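Putative glucarate dehydratase (Pseudomonas fluorescens, PDB 4IT1) probably catalyses the magnesium-dependent dehydration of D-glucarate to 5-dehydro-4-deoxy-D-glucarate, as a member of the mandelate racemase/muconate lactonizing enzyme family. Local coordinates at residues F171-Q176 and Y372-P377; D185-A190 and V197-R202; D298-S303 and Q326-M331; V339-N344 and A355-A360. All blocks are in the same frame, centred on the assembly; numbering follows the deposited sequence.

Contact 1 of 4, residues F171-Q176 and Y372-P377; sequences FFKYAQ and YPWQEP
Phe171 turns an edge of its ring toward the face of the Trp374 indole in an offset edge-to-face pair. The planes stand at 83°, and the Phe171 ring centroid lies 5.1 Å from that of the Trp374 five-membered ring. The closest approach is at the pyrrole end, where Phe171 CD1 comes 3.4 Å from Trp374 NE1. Beside this pair Lys173 uses its aliphatic part: CD packs 4.1 Å from Trp374 CZ3, at the benzo end of the indole. Two aromatic residues suit this buried place because they fill it with broad surfaces, while the lysine adds methylenes and carries its charge elsewhere.

The second shell fixes the groups. Trp374 NE1 hydrogen-bonds to Tyr169 O, which satisfies the only polar atom of the buried indole and helps to fix its rotation. The Lys173 chain bends at chi3 (-73°) and again at chi4, which brings NZ round to Tyr174 O at 3.1 Å. The same ammonium group also bonds to Gly188 O and forms a salt bridge with Asp185. With the indole cut back to an alanine's methyl, the edge of Phe171 is likely to lose the face it points at and Tyr169 O its donor.

Further out, Trp374 meets the ring of Trp187. The Phe171 side chain lies about 4 Å from that of Lys215, the predicted proton acceptor, and also about 4 Å from a bound tartrate, probably from the crystallisation liquor, which may mark the pocket. The contact thus ties the loop following barrel strand 163-170 to the loop leading into strand 393-395, with helix 193-207 packed against Trp374 through Gln199 and Met203.

Contact 2 of 4, residues D185-A190 and V197-R202; sequences DNWGEA and VAQAAR
Arg202 lays its guanidinium flat on one face of the Trp187 indole, and this stack dominates the contact. The planes diverge by 12°, and CZ of Arg202 sits 3.8 Å from the centroid of the Trp187 six-membered ring, nearly on the ring normal, which makes it a cation-pi interaction. An extended chain from CG to NE, with chi1 at 169°, lets the arginine span from helix 193-207 to the loop that precedes it after strand 163-170. Its methylenes join in: CD of Arg202 lies 3.4 Å from Trp187 CZ3.

Hydrogen bonding adds a second grip. Arg202 NH2 donates to Asn186 OD1 over 3.1 Å, although the donor stands well above the amide carbonyl plane, so the bond misses the oxygen's lone pairs. Asp185 OD1 receives weak bonds from the backbone N of Trp187 and of Gly188, which shape the loop around the tryptophan.

Van der Waals packing fills the inner part. Gln199 CG touches Trp187 CE3 at 3.9 Å, and the amide nitrogen Gln199 NE2, hydrogen-bonded to Phe171 O, rests 3.5 Å from Ala190 CB, a small methyl that leaves room for the amide.

A serine in place of Trp187 would probably leave the Arg202 guanidinium without its stacking face, held mainly by the poorly aligned bond to Asn186 and freer to move. The chemistry implies a charged group kept in order at the solvent-facing side of the contact, one face on an aromatic surface and a polar edge on an amide.

Contact 3 of 4, residues D298-S303 and Q326-M331; sequences DEFRRS and QTLAKM
Phe300 and Met331 meet because their torsions aim them into the same groove between two helices. In Phe300, CG stands opposite the backbone N (chi1 178°), which extends the ring from helix 297-306 toward helix 322-334. In Met331, CG lies beside the backbone N, and a bend at chi3 (78°) sets the methyl above the CD1-CE1 rim of the Phe300 ring. The result is a Met-aromatic contact within the helix-to-helix packing on the outside of the family's barrel, where these helices flank strand 311-314 in the chain.

Met331 SD lies 4.9 Å from the Phe300 ring centroid and 19° off the ring normal, above the face but at some distance. Its CE carbon does the closer touching, 3.7 Å from Phe300 CE1. From the previous turn of helix 322-334, Leu328 CD1 comes within 3.8 Å of Phe300 CD2. A flat ring can meet the thioether with its face and the Met331 carbonyl with its edge, a flexible thioether can fold to follow it, and a branched leucine closes the inner side while also packing on Val312 and Ala314 of strand 311-314.

The interface between subunits lies close by: Met331 packs on Met331 of the second subunit, and Arg301 NH1 bonds to Thr334 O of that subunit. Arg301 is steadied within its own helix by a salt bridge, NH1 reaching the anti lone pair of Asp298 OD1 at 2.9 Å, in the guanidinium plane.

The far end of the ring reaches the backbone of the second helix, with Phe300 CZ 3.6 Å from Met331 O, which approaches the ring edge near its plane.

Contact 4 of 4, residues V339-N344 and A355-A360; sequences VSMHSN and AHVAAA
Met341 points from strand 338-341 toward Ala358 and Val357 on helix 348-360, a strand-to-helix packing within the beta/alpha barrel typical of this family's C-terminal domain. CB is directed at the helix, and chi1 of -136° lies away from a staggered position. From CG onward the chain bends at chi2 (74°) and again at chi3; the two bends fold it back on itself and bring SD and CE to Val357 and Ala358. SD lies 4.3 Å from Val357 CG1, a loose apolar contact, and CE carries on to the alanine.

The residue types fit this geometry. An alanine lets the methionine tip come right down to the helix backbone, while the branched valine offers a methyl beside the sulfur. The flexible, unbranched thioether can take up the shape left between them. Around the same side chain lie Met354 from the helix, Ala314 from strand 311-314 and Thr325 from helix 322-334, so the contact is fully buried in the wall between strands and helices.

The next residue along the strand direction is His342, a predicted proton acceptor whose ND1 bonds to Asp315 OD2. The packing at Met341 thus lies immediately before a probable catalytic position.

The tip of the methionine touches most closely: CE of Met341 sits 3.8 Å from Ala358 CA and 4.0 Å from Ala358 CB.

Contact 1 closes a long loop in the chain, within which the other three are nested: contact 2 comes first, then contact 3, then contact 4, in series. Contacts 1 and 2 adjoin, their centres 8 Å apart, and both involve the loop between strand 163-170 and helix 193-207. Contacts 3 and 4, centres 15 Å apart, also touch, and helix 322-334 leads directly into strand 338-341. The two pairs are well separated, with 37 Å between the centres of contacts 2 and 3, which lie on opposite sides of the chain's centre. Contacts 1 and 2 join the loops around the end of strand 163-170, contact 1 close to the predicted proton acceptor Lys215; contacts 3 and 4 pack the strand-and-helix wall near the second subunit.

Contact 1 of 4, residues F171-Q176 and Y372-P377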
loop_
_atom_site.group_PDB
_atom_site.type_symbol
_atom_site.label_atom_id
_atom_site.label_comp_id
_atom_site.label_asym_id
_atom_site.label_seq_id
_atom_site.Cartn_x
_atom_site.Cartn_y
_atom_site.Cartn_z
ATOM N N PHE A 171 -8.495 -1.442 32.755
ATOM C CA PHE A 171 -9.175 -0.185 33.050
ATOM C C PHE A 171 -9.391 -0.033 34.541
ATOM O O PHE A 171 -9.626 -1.017 35.244
ATOM C CB PHE A 171 -10.557 -0.173 32.407
ATOM C CG PHE A 171 -10.539 0.025 30.928
ATOM C CD1 PHE A 171 -10.350 -1.052 30.070
ATOM C CD2 PHE A 171 -10.741 1.291 30.384
ATOM C CE1 PHE A 171 -10.349 -0.873 28.695
ATOM C CE2 PHE A 171 -10.744 1.477 29.008
ATOM C CZ PHE A 171 -10.544 0.394 28.161
ATOM N N PHE A 172 -9.330 1.202 35.022
ATOM C CA PHE A 172 -9.956 1.523 36.290
ATOM C C PHE A 172 -11.463 1.568 36.041
ATOM O O PHE A 172 -11.908 1.911 34.939
ATOM C CB PHE A 172 -9.437 2.841 36.843
ATOM C CG PHE A 172 -7.964 2.827 37.134
ATOM C CD1 PHE A 172 -7.481 2.301 38.328
ATOM C CD2 PHE A 172 -7.052 3.327 36.210
ATOM C CE1 PHE A 172 -6.117 2.280 38.603
ATOM C CE2 PHE A 172 -5.688 3.315 36.481
ATOM C CZ PHE A 172 -5.218 2.789 37.679
ATOM N N LYS A 173 -12.241 1.160 37.041
ATOM C CA LYS A 173 -13.696 1.146 36.923
ATOM C C LYS A 173 -14.352 1.304 38.287
ATOM O O LYS A 173 -13.727 1.034 39.318
ATOM C CB LYS A 173 -14.191 -0.131 36.211
ATOM C CG LYS A 173 -14.036 -1.434 37.002
ATOM C CD LYS A 173 -14.366 -2.667 36.162
ATOM C CE LYS A 173 -15.861 -2.828 35.904
ATOM N NZ LYS A 173 -16.648 -3.038 37.156
ATOM N N TYR A 174 -15.601 1.773 38.284
ATOM C CA TYR A 174 -16.442 1.749 39.480
ATOM C C TYR A 174 -17.084 0.370 39.577
ATOM O O TYR A 174 -17.146 -0.361 38.582
ATOM C CB TYR A 174 -17.538 2.830 39.430
ATOM C CG TYR A 174 -17.048 4.264 39.532
ATOM C CD1 TYR A 174 -16.007 4.617 40.396
ATOM C CD2 TYR A 174 -17.653 5.278 38.788
ATOM C CE1 TYR A 174 -15.567 5.931 40.491
ATOM C CE2 TYR A 174 -17.223 6.597 38.880
ATOM C CZ TYR A 174 -16.180 6.919 39.731
ATOM O OH TYR A 174 -15.746 8.222 39.827
ATOM N N ALA A 175 -17.570 0.023 40.766
ATOM C CA ALA A 175 -18.246 -1.252 40.985
ATOM C C ALA A 175 -19.500 -1.377 40.117
ATOM O O ALA A 175 -19.802 -2.450 39.598
ATOM C CB ALA A 175 -18.593 -1.418 42.458
ATOM N N GLN A 176 -20.212 -0.267 39.944
ATOM C CA GLN A 176 -21.476 -0.271 39.211
ATOM C C GLN A 176 -21.782 1.077 38.566
ATOM O O GLN A 176 -21.331 2.126 39.040
ATOM C CB GLN A 176 -22.632 -0.651 40.148
ATOM C CG GLN A 176 -22.698 0.186 41.419
ATOM C CD GLN A 176 -24.005 0.026 42.175
ATOM O OE1 GLN A 176 -24.010 -0.391 43.333
ATOM N NE2 GLN A 176 -25.119 0.366 41.527
ATOM N N TYR A 372 -12.132 -6.987 23.828
ATOM C CA TYR A 372 -12.924 -8.229 23.844
ATOM C C TYR A 372 -13.195 -8.896 25.197
ATOM O O TYR A 372 -14.306 -9.369 25.417
ATOM C CB TYR A 372 -12.321 -9.234 22.869
ATOM C CG TYR A 372 -13.334 -10.085 22.150
ATOM C CD1 TYR A 372 -14.250 -9.518 21.256
ATOM C CD2 TYR A 372 -13.360 -11.470 22.336
ATOM C CE1 TYR A 372 -15.174 -10.305 20.586
ATOM C CE2 TYR A 372 -14.276 -12.266 21.667
ATOM C CZ TYR A 372 -15.179 -11.686 20.798
ATOM O OH TYR A 372 -16.081 -12.490 20.140
ATOM N N PRO A 373 -12.191 -8.949 26.099
ATOM C CA PRO A 373 -12.455 -9.390 27.473
ATOM C C PRO A 373 -13.615 -8.685 28.196
ATOM O O PRO A 373 -14.171 -9.242 29.153
ATOM C CB PRO A 373 -11.135 -9.088 28.211
ATOM C CG PRO A 373 -10.121 -8.785 27.161
ATOM C CD PRO A 373 -10.747 -8.974 25.809
ATOM N N TRP A 374 -13.965 -7.478 27.755
ATOM C CA TRP A 374 -15.003 -6.687 28.429
ATOM C C TRP A 374 -16.400 -7.030 27.953
ATOM O O TRP A 374 -17.353 -6.941 28.728
ATOM C CB TRP A 374 -14.730 -5.187 28.288
ATOM C CG TRP A 374 -13.478 -4.798 28.984
ATOM C CD1 TRP A 374 -12.288 -4.477 28.405
ATOM C CD2 TRP A 374 -13.267 -4.738 30.402
ATOM N NE1 TRP A 374 -11.347 -4.191 29.374
ATOM C CE2 TRP A 374 -11.926 -4.341 30.608
ATOM C CE3 TRP A 374 -14.086 -4.961 31.516
ATOM C CZ2 TRP A 374 -11.378 -4.166 31.892
ATOM C CZ3 TRP A 374 -13.542 -4.786 32.792
ATOM C CH2 TRP A 374 -12.197 -4.401 32.967
ATOM N N GLN A 375 -16.511 -7.416 26.681
ATOM C CA GLN A 375 -17.792 -7.805 26.098
ATOM C C GLN A 375 -18.374 -9.017 26.818
ATOM O O GLN A 375 -17.667 -9.995 27.085
ATOM C CB GLN A 375 -17.664 -8.043 24.591
ATOM C CG GLN A 375 -18.103 -6.861 23.734
ATOM C CD GLN A 375 -17.567 -5.523 24.225
ATOM O OE1 GLN A 375 -18.294 -4.741 24.841
ATOM N NE2 GLN A 375 -16.289 -5.260 23.969
ATOM N N GLU A 376 -19.659 -8.924 27.151
ATOM C CA GLU A 376 -20.320 -9.929 27.974
ATOM C C GLU A 376 -20.549 -11.239 27.221
ATOM O O GLU A 376 -20.924 -11.221 26.042
ATOM C CB GLU A 376 -21.628 -9.377 28.562
ATOM C CG GLU A 376 -21.424 -8.318 29.646
ATOM C CD GLU A 376 -20.936 -8.879 30.980
ATOM O OE1 GLU A 376 -20.730 -8.086 31.921
ATOM O OE2 GLU A 376 -20.758 -10.109 31.104
ATOM N N PRO A 377 -20.308 -12.380 27.903
ATOM C CA PRO A 377 -20.424 -13.730 27.347
ATOM C C PRO A 377 -21.647 -13.955 26.457
ATOM O O PRO A 377 -21.548 -14.654 25.453
ATOM C CB PRO A 377 -20.516 -14.606 28.598
ATOM C CG PRO A 377 -19.702 -13.881 29.612
ATOM C CD PRO A 377 -19.815 -12.414 29.297
#

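Contact 2 of 4, residues D185-A190 and V197-R202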
loop_
_atom_site.group_PDB
_atom_site.type_symbol
_atom_site.label_atom_id
_atom_site.label_comp_id
_atom_site.label_asym_id
_atom_site.label_seq_id
_atom_site.Cartn_x
_atom_site.Cartn_y
_atom_site.Cartn_z
ATOM N N ASP A 185 -21.854 -5.769 36.736
ATOM C CA ASP A 185 -20.912 -6.722 36.135
ATOM C C ASP A 185 -20.157 -7.488 37.223
ATOM O O ASP A 185 -20.073 -7.030 38.365
ATOM C CB ASP A 185 -19.931 -5.992 35.196
ATOM C CG ASP A 185 -18.973 -5.056 35.944
ATOM O OD1 ASP A 185 -18.101 -5.546 36.690
ATOM O OD2 ASP A 185 -19.078 -3.823 35.777
ATOM N N ASN A 186 -19.602 -8.644 36.866
ATOM C CA ASN A 186 -18.892 -9.494 37.834
ATOM C C ASN A 186 -17.471 -9.037 38.216
ATOM O O ASN A 186 -16.878 -9.580 39.160
ATOM C CB ASN A 186 -18.889 -10.960 37.368
ATOM C CG ASN A 186 -18.788 -11.102 35.856
ATOM O OD1 ASN A 186 -18.154 -10.290 35.179
ATOM N ND2 ASN A 186 -19.419 -12.140 35.320
ATOM N N TRP A 187 -16.946 -8.037 37.496
ATOM C CA TRP A 187 -15.568 -7.541 37.687
ATOM C C TRP A 187 -15.322 -6.846 39.033
ATOM O O TRP A 187 -14.213 -6.898 39.570
ATOM C CB TRP A 187 -15.158 -6.583 36.551
ATOM C CG TRP A 187 -15.142 -7.185 35.168
ATOM C CD1 TRP A 187 -16.183 -7.242 34.283
ATOM C CD2 TRP A 187 -14.026 -7.802 34.515
ATOM N NE1 TRP A 187 -15.789 -7.869 33.124
ATOM C CE2 TRP A 187 -14.467 -8.217 33.238
ATOM C CE3 TRP A 187 -12.696 -8.058 34.892
ATOM C CZ2 TRP A 187 -13.625 -8.872 32.333
ATOM C CZ3 TRP A 187 -11.860 -8.700 33.990
ATOM C CH2 TRP A 187 -12.330 -9.103 32.724
ATOM N N GLY A 188 -16.342 -6.183 39.570
ATOM C CA GLY A 188 -16.166 -5.372 40.779
ATOM C C GLY A 188 -15.419 -4.084 40.466
ATOM O O GLY A 188 -15.138 -3.787 39.300
ATOM N N GLU A 189 -15.089 -3.317 41.501
ATOM C CA GLU A 189 -14.415 -2.045 41.302
ATOM C C GLU A 189 -12.906 -2.222 41.154
ATOM O O GLU A 189 -12.336 -3.227 41.590
ATOM C CB GLU A 189 -14.762 -1.039 42.410
ATOM C CG GLU A 189 -13.986 -1.187 43.710
ATOM C CD GLU A 189 -14.134 0.014 44.631
ATOM O OE1 GLU A 189 -15.138 0.752 44.510
ATOM O OE2 GLU A 189 -13.246 0.221 45.487
ATOM N N ALA A 190 -12.274 -1.236 40.525
ATOM C CA ALA A 190 -10.839 -1.243 40.304
ATOM C C ALA A 190 -10.309 0.182 40.392
ATOM O O ALA A 190 -10.347 0.933 39.418
ATOM C CB ALA A 190 -10.511 -1.873 38.955
ATOM N N VAL A 197 -4.261 -5.403 39.758
ATOM C CA VAL A 197 -3.480 -6.647 39.706
ATOM C C VAL A 197 -4.425 -7.840 39.560
ATOM O O VAL A 197 -4.266 -8.667 38.657
ATOM C CB VAL A 197 -2.567 -6.799 40.948
ATOM C CG1 VAL A 197 -2.081 -8.235 41.109
ATOM C CG2 VAL A 197 -1.380 -5.846 40.858
ATOM N N ALA A 198 -5.429 -7.883 40.433
ATOM C CA ALA A 198 -6.481 -8.893 40.394
ATOM C C ALA A 198 -7.231 -8.910 39.059
ATOM O O ALA A 198 -7.565 -9.982 38.550
ATOM C CB ALA A 198 -7.447 -8.670 41.543
ATOM N N GLN A 199 -7.491 -7.732 38.494
ATOM C CA GLN A 199 -8.218 -7.637 37.225
ATOM C C GLN A 199 -7.400 -8.238 36.074
ATOM O O GLN A 199 -7.940 -8.936 35.207
ATOM C CB GLN A 199 -8.606 -6.182 36.921
ATOM C CG GLN A 199 -9.462 -6.018 35.669
ATOM C CD GLN A 199 -9.541 -4.578 35.176
ATOM O OE1 GLN A 199 -9.097 -4.262 34.067
ATOM N NE2 GLN A 199 -10.112 -3.701 35.994
ATOM N N ALA A 200 -6.098 -7.959 36.076
ATOM C CA ALA A 200 -5.176 -8.523 35.087
ATOM C C ALA A 200 -5.084 -10.040 35.230
ATOM O O ALA A 200 -5.215 -10.775 34.243
ATOM C CB ALA A 200 -3.797 -7.889 35.215
ATOM N N ALA A 201 -4.869 -10.493 36.465
ATOM C CA ALA A 201 -4.829 -11.920 36.781
ATOM C C ALA A 201 -6.021 -12.645 36.165
ATOM O O ALA A 201 -5.846 -13.662 35.488
ATOM C CB ALA A 201 -4.783 -12.137 38.286
ATOM N N ARG A 202 -7.219 -12.095 36.365
ATOM C CA ARG A 202 -8.429 -12.671 35.791
ATOM C C ARG A 202 -8.304 -12.849 34.286
ATOM O O ARG A 202 -8.657 -13.903 33.753
ATOM C CB ARG A 202 -9.656 -11.824 36.122
ATOM C CG ARG A 202 -10.887 -12.232 35.328
ATOM C CD ARG A 202 -12.146 -11.578 35.864
ATOM N NE ARG A 202 -13.273 -11.773 34.952
ATOM C CZ ARG A 202 -14.544 -11.538 35.269
ATOM N NH1 ARG A 202 -14.859 -11.098 36.486
ATOM N NH2 ARG A 202 -15.501 -11.750 34.371
#

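Contact 3 of 4, residues D298-S303 and Q326-M331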
loop_
_atom_site.group_PDB
_atom_site.type_symbol
_atom_site.label_atom_id
_atom_site.label_comp_id
_atom_site.label_asym_id
_atom_site.label_seq_id
_atom_site.Cartn_x
_atom_site.Cartn_y
_atom_site.Cartn_z
ATOM N N ASP A 298 -2.302 12.301 6.253
ATOM C CA ASP A 298 -1.755 13.656 6.354
ATOM C C ASP A 298 -1.059 13.862 7.690
ATOM O O ASP A 298 0.016 14.448 7.751
ATOM C CB ASP A 298 -2.855 14.702 6.158
ATOM C CG ASP A 298 -3.553 14.566 4.822
ATOM O OD1 ASP A 298 -2.860 14.510 3.782
ATOM O OD2 ASP A 298 -4.799 14.511 4.810
ATOM N N GLU A 299 -1.670 13.360 8.755
ATOM C CA GLU A 299 -1.056 13.391 10.079
ATOM C C GLU A 299 0.264 12.611 10.104
ATOM O O GLU A 299 1.223 13.026 10.772
ATOM C CB GLU A 299 -2.039 12.876 11.134
ATOM C CG GLU A 299 -3.244 13.797 11.329
ATOM C CD GLU A 299 -4.279 13.252 12.308
ATOM O OE1 GLU A 299 -5.354 13.880 12.449
ATOM O OE2 GLU A 299 -4.034 12.195 12.935
ATOM N N PHE A 300 0.310 11.499 9.362
ATOM C CA PHE A 300 1.522 10.680 9.250
ATOM C C PHE A 300 2.669 11.526 8.685
ATOM O O PHE A 300 3.757 11.544 9.257
ATOM C CB PHE A 300 1.263 9.438 8.383
ATOM C CG PHE A 300 2.479 8.553 8.178
ATOM C CD1 PHE A 300 3.430 8.852 7.198
ATOM C CD2 PHE A 300 2.658 7.402 8.945
ATOM C CE1 PHE A 300 4.538 8.039 7.009
ATOM C CE2 PHE A 300 3.761 6.579 8.757
ATOM C CZ PHE A 300 4.703 6.898 7.789
ATOM N N ARG A 301 2.396 12.234 7.584
ATOM C CA ARG A 301 3.352 13.133 6.927
ATOM C C ARG A 301 3.874 14.209 7.879
ATOM O O ARG A 301 5.076 14.479 7.928
ATOM C CB ARG A 301 2.701 13.791 5.682
ATOM C CG ARG A 301 3.586 14.770 4.900
ATOM C CD ARG A 301 2.872 15.463 3.735
ATOM N NE ARG A 301 1.803 16.348 4.215
ATOM C CZ ARG A 301 0.491 16.098 4.137
ATOM N NH1 ARG A 301 0.032 14.983 3.571
ATOM N NH2 ARG A 301 -0.378 16.976 4.625
ATOM N N ARG A 302 2.966 14.839 8.615
ATOM C CA ARG A 302 3.358 15.902 9.537
ATOM C C ARG A 302 4.133 15.323 10.726
ATOM O O ARG A 302 5.046 15.960 11.241
ATOM C CB ARG A 302 2.143 16.725 9.997
ATOM C CG ARG A 302 1.478 17.530 8.873
ATOM C CD ARG A 302 0.508 18.594 9.388
ATOM N NE ARG A 302 -0.712 18.037 9.977
ATOM C CZ ARG A 302 -1.823 17.711 9.308
ATOM N NH1 ARG A 302 -1.912 17.877 7.990
ATOM N NH2 ARG A 302 -2.863 17.220 9.970
ATOM N N SER A 303 3.786 14.109 11.145
ATOM C CA SER A 303 4.505 13.469 12.254
ATOM C C SER A 303 5.935 13.162 11.859
ATOM O O SER A 303 6.868 13.407 12.619
ATOM C CB SER A 303 3.827 12.176 12.695
ATOM O OG SER A 303 4.455 11.674 13.858
ATOM N N GLN A 326 -2.499 -1.887 5.303
ATOM C CA GLN A 326 -1.281 -2.512 4.794
ATOM C C GLN A 326 -0.360 -1.433 4.244
ATOM O O GLN A 326 0.850 -1.432 4.510
ATOM C CB GLN A 326 -1.600 -3.524 3.690
ATOM C CG GLN A 326 -2.428 -4.717 4.126
ATOM C CD GLN A 326 -2.536 -5.760 3.034
ATOM O OE1 GLN A 326 -1.621 -6.557 2.828
ATOM N NE2 GLN A 326 -3.653 -5.757 2.326
ATOM N N THR A 327 -0.943 -0.513 3.480
ATOM C CA THR A 327 -0.224 0.675 3.027
ATOM C C THR A 327 0.407 1.387 4.211
ATOM O O THR A 327 1.602 1.675 4.184
ATOM C CB THR A 327 -1.134 1.636 2.257
ATOM O OG1 THR A 327 -1.758 0.917 1.195
ATOM C CG2 THR A 327 -0.317 2.774 1.657
ATOM N N LEU A 328 -0.381 1.638 5.257
ATOM C CA LEU A 328 0.173 2.257 6.451
ATOM C C LEU A 328 1.350 1.453 7.021
ATOM O O LEU A 328 2.391 2.032 7.339
ATOM C CB LEU A 328 -0.890 2.507 7.535
ATOM C CG LEU A 328 -0.329 3.084 8.851
ATOM C CD1 LEU A 328 0.352 4.453 8.687
ATOM C CD2 LEU A 328 -1.394 3.130 9.927
ATOM N N ALA A 329 1.187 0.136 7.166
ATOM C CA ALA A 329 2.256 -0.700 7.740
ATOM C C ALA A 329 3.553 -0.553 6.937
ATOM O O ALA A 329 4.636 -0.395 7.504
ATOM C CB ALA A 329 1.827 -2.158 7.823
ATOM N N LYS A 330 3.415 -0.581 5.616
ATOM C CA LYS A 330 4.528 -0.418 4.694
ATOM C C LYS A 330 5.184 0.952 4.842
ATOM O O LYS A 330 6.415 1.082 4.751
ATOM C CB LYS A 330 4.039 -0.629 3.258
ATOM C CG LYS A 330 5.106 -0.545 2.180
ATOM C CD LYS A 330 6.155 -1.631 2.354
ATOM C CE LYS A 330 7.187 -1.561 1.245
ATOM N NZ LYS A 330 8.347 -2.444 1.533
ATOM N N MET A 331 4.357 1.970 5.077
ATOM C CA MET A 331 4.845 3.338 5.246
ATOM C C MET A 331 5.614 3.489 6.546
ATOM O O MET A 331 6.648 4.148 6.575
ATOM C CB MET A 331 3.701 4.352 5.180
ATOM C CG MET A 331 3.176 4.593 3.773
ATOM S SD MET A 331 1.968 5.939 3.665
ATOM C CE MET A 331 3.010 7.389 3.715
#

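Contact 4 of 4, residues V339-N344 and A355-A360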
loop_
_atom_site.group_PDB
_atom_site.type_symbol
_atom_site.label_atom_id
_atom_site.label_comp_id
_atom_site.label_asym_id
_atom_site.label_seq_id
_atom_site.Cartn_x
_atom_site.Cartn_y
_atom_site.Cartn_z
ATOM N N VAL A 339 4.768 -0.627 14.097
ATOM C CA VAL A 339 3.323 -0.726 13.872
ATOM C C VAL A 339 2.703 -1.804 14.739
ATOM O O VAL A 339 3.322 -2.837 15.003
ATOM C CB VAL A 339 2.937 -1.100 12.432
ATOM C CG1 VAL A 339 1.776 -0.228 11.969
ATOM C CG2 VAL A 339 4.120 -0.998 11.494
ATOM N N SER A 340 1.467 -1.552 15.159
ATOM C CA SER A 340 0.632 -2.534 15.824
ATOM C C SER A 340 -0.809 -2.176 15.493
ATOM O O SER A 340 -1.079 -1.103 14.965
ATOM C CB SER A 340 0.876 -2.513 17.329
ATOM O OG SER A 340 0.196 -3.577 17.968
ATOM N N MET A 341 -1.734 -3.077 15.787
ATOM C CA MET A 341 -3.121 -2.879 15.400
ATOM C C MET A 341 -3.962 -2.626 16.649
ATOM O O MET A 341 -3.531 -2.928 17.764
ATOM C CB MET A 341 -3.617 -4.105 14.642
ATOM C CG MET A 341 -4.419 -3.797 13.396
ATOM S SD MET A 341 -3.399 -3.217 12.035
ATOM C CE MET A 341 -2.063 -4.413 12.044
ATOM N N HIS A 342 -5.151 -2.058 16.462
ATOM C CA HIS A 342 -6.005 -1.669 17.586
ATOM C C HIS A 342 -7.473 -1.719 17.178
ATOM O O HIS A 342 -7.803 -1.550 16.002
ATOM C CB HIS A 342 -5.631 -0.260 18.087
ATOM C CG HIS A 342 -6.697 0.398 18.915
ATOM N ND1 HIS A 342 -7.847 0.924 18.365
ATOM C CD2 HIS A 342 -6.789 0.613 20.249
ATOM C CE1 HIS A 342 -8.604 1.426 19.325
ATOM N NE2 HIS A 342 -7.985 1.250 20.478
ATOM N N SER A 343 -8.337 -1.983 18.157
ATOM C CA SER A 343 -9.794 -1.845 18.006
ATOM C C SER A 343 -10.429 -1.739 19.379
ATOM O O SER A 343 -10.018 -2.429 20.319
ATOM C CB SER A 343 -10.402 -3.005 17.227
ATOM O OG SER A 343 -9.927 -3.011 15.890
ATOM N N ASN A 344 -11.409 -0.850 19.496
ATOM C CA ASN A 344 -12.076 -0.606 20.770
ATOM C C ASN A 344 -13.577 -0.860 20.660
ATOM O O ASN A 344 -14.130 -0.788 19.556
ATOM C CB ASN A 344 -11.788 0.818 21.263
ATOM C CG ASN A 344 -12.413 1.885 20.380
ATOM O OD1 ASN A 344 -12.174 1.938 19.171
ATOM N ND2 ASN A 344 -13.222 2.743 20.986
ATOM N N ALA A 355 -7.483 -9.075 12.934
ATOM C CA ALA A 355 -6.518 -10.186 13.029
ATOM C C ALA A 355 -5.952 -10.591 11.671
ATOM O O ALA A 355 -4.743 -10.768 11.531
ATOM C CB ALA A 355 -7.122 -11.389 13.742
ATOM N N HIS A 356 -6.828 -10.707 10.676
ATOM C CA HIS A 356 -6.425 -11.057 9.322
ATOM C C HIS A 356 -5.455 -10.075 8.673
ATOM O O HIS A 356 -4.497 -10.502 8.031
ATOM C CB HIS A 356 -7.645 -11.292 8.429
ATOM C CG HIS A 356 -8.201 -12.678 8.531
ATOM N ND1 HIS A 356 -8.241 -13.545 7.459
ATOM C CD2 HIS A 356 -8.716 -13.356 9.585
ATOM C CE1 HIS A 356 -8.770 -14.692 7.845
ATOM N NE2 HIS A 356 -9.066 -14.604 9.130
ATOM N N VAL A 357 -5.701 -8.772 8.808
ATOM C CA VAL A 357 -4.777 -7.792 8.224
ATOM C C VAL A 357 -3.495 -7.791 9.043
ATOM O O VAL A 357 -2.405 -7.731 8.489
ATOM C CB VAL A 357 -5.388 -6.369 8.054
ATOM C CG1 VAL A 357 -5.685 -5.716 9.391
ATOM C CG2 VAL A 357 -4.476 -5.484 7.220
ATOM N N ALA A 358 -3.641 -7.902 10.360
ATOM C CA ALA A 358 -2.508 -8.081 11.255
ATOM C C ALA A 358 -1.652 -9.294 10.861
ATOM O O ALA A 358 -0.441 -9.316 11.107
ATOM C CB ALA A 358 -2.999 -8.223 12.686
ATOM N N ALA A 359 -2.295 -10.287 10.243
ATOM C CA ALA A 359 -1.649 -11.546 9.888
ATOM C C ALA A 359 -0.906 -11.442 8.569
ATOM O O ALA A 359 0.047 -12.183 8.337
ATOM C CB ALA A 359 -2.670 -12.677 9.836
ATOM N N ALA A 360 -1.343 -10.525 7.708
ATOM C CA ALA A 360 -0.698 -10.341 6.407
ATOM C C ALA A 360 0.459 -9.342 6.413
ATOM O O ALA A 360 1.124 -9.158 5.383
ATOM C CB ALA A 360 -1.721 -9.970 5.343
#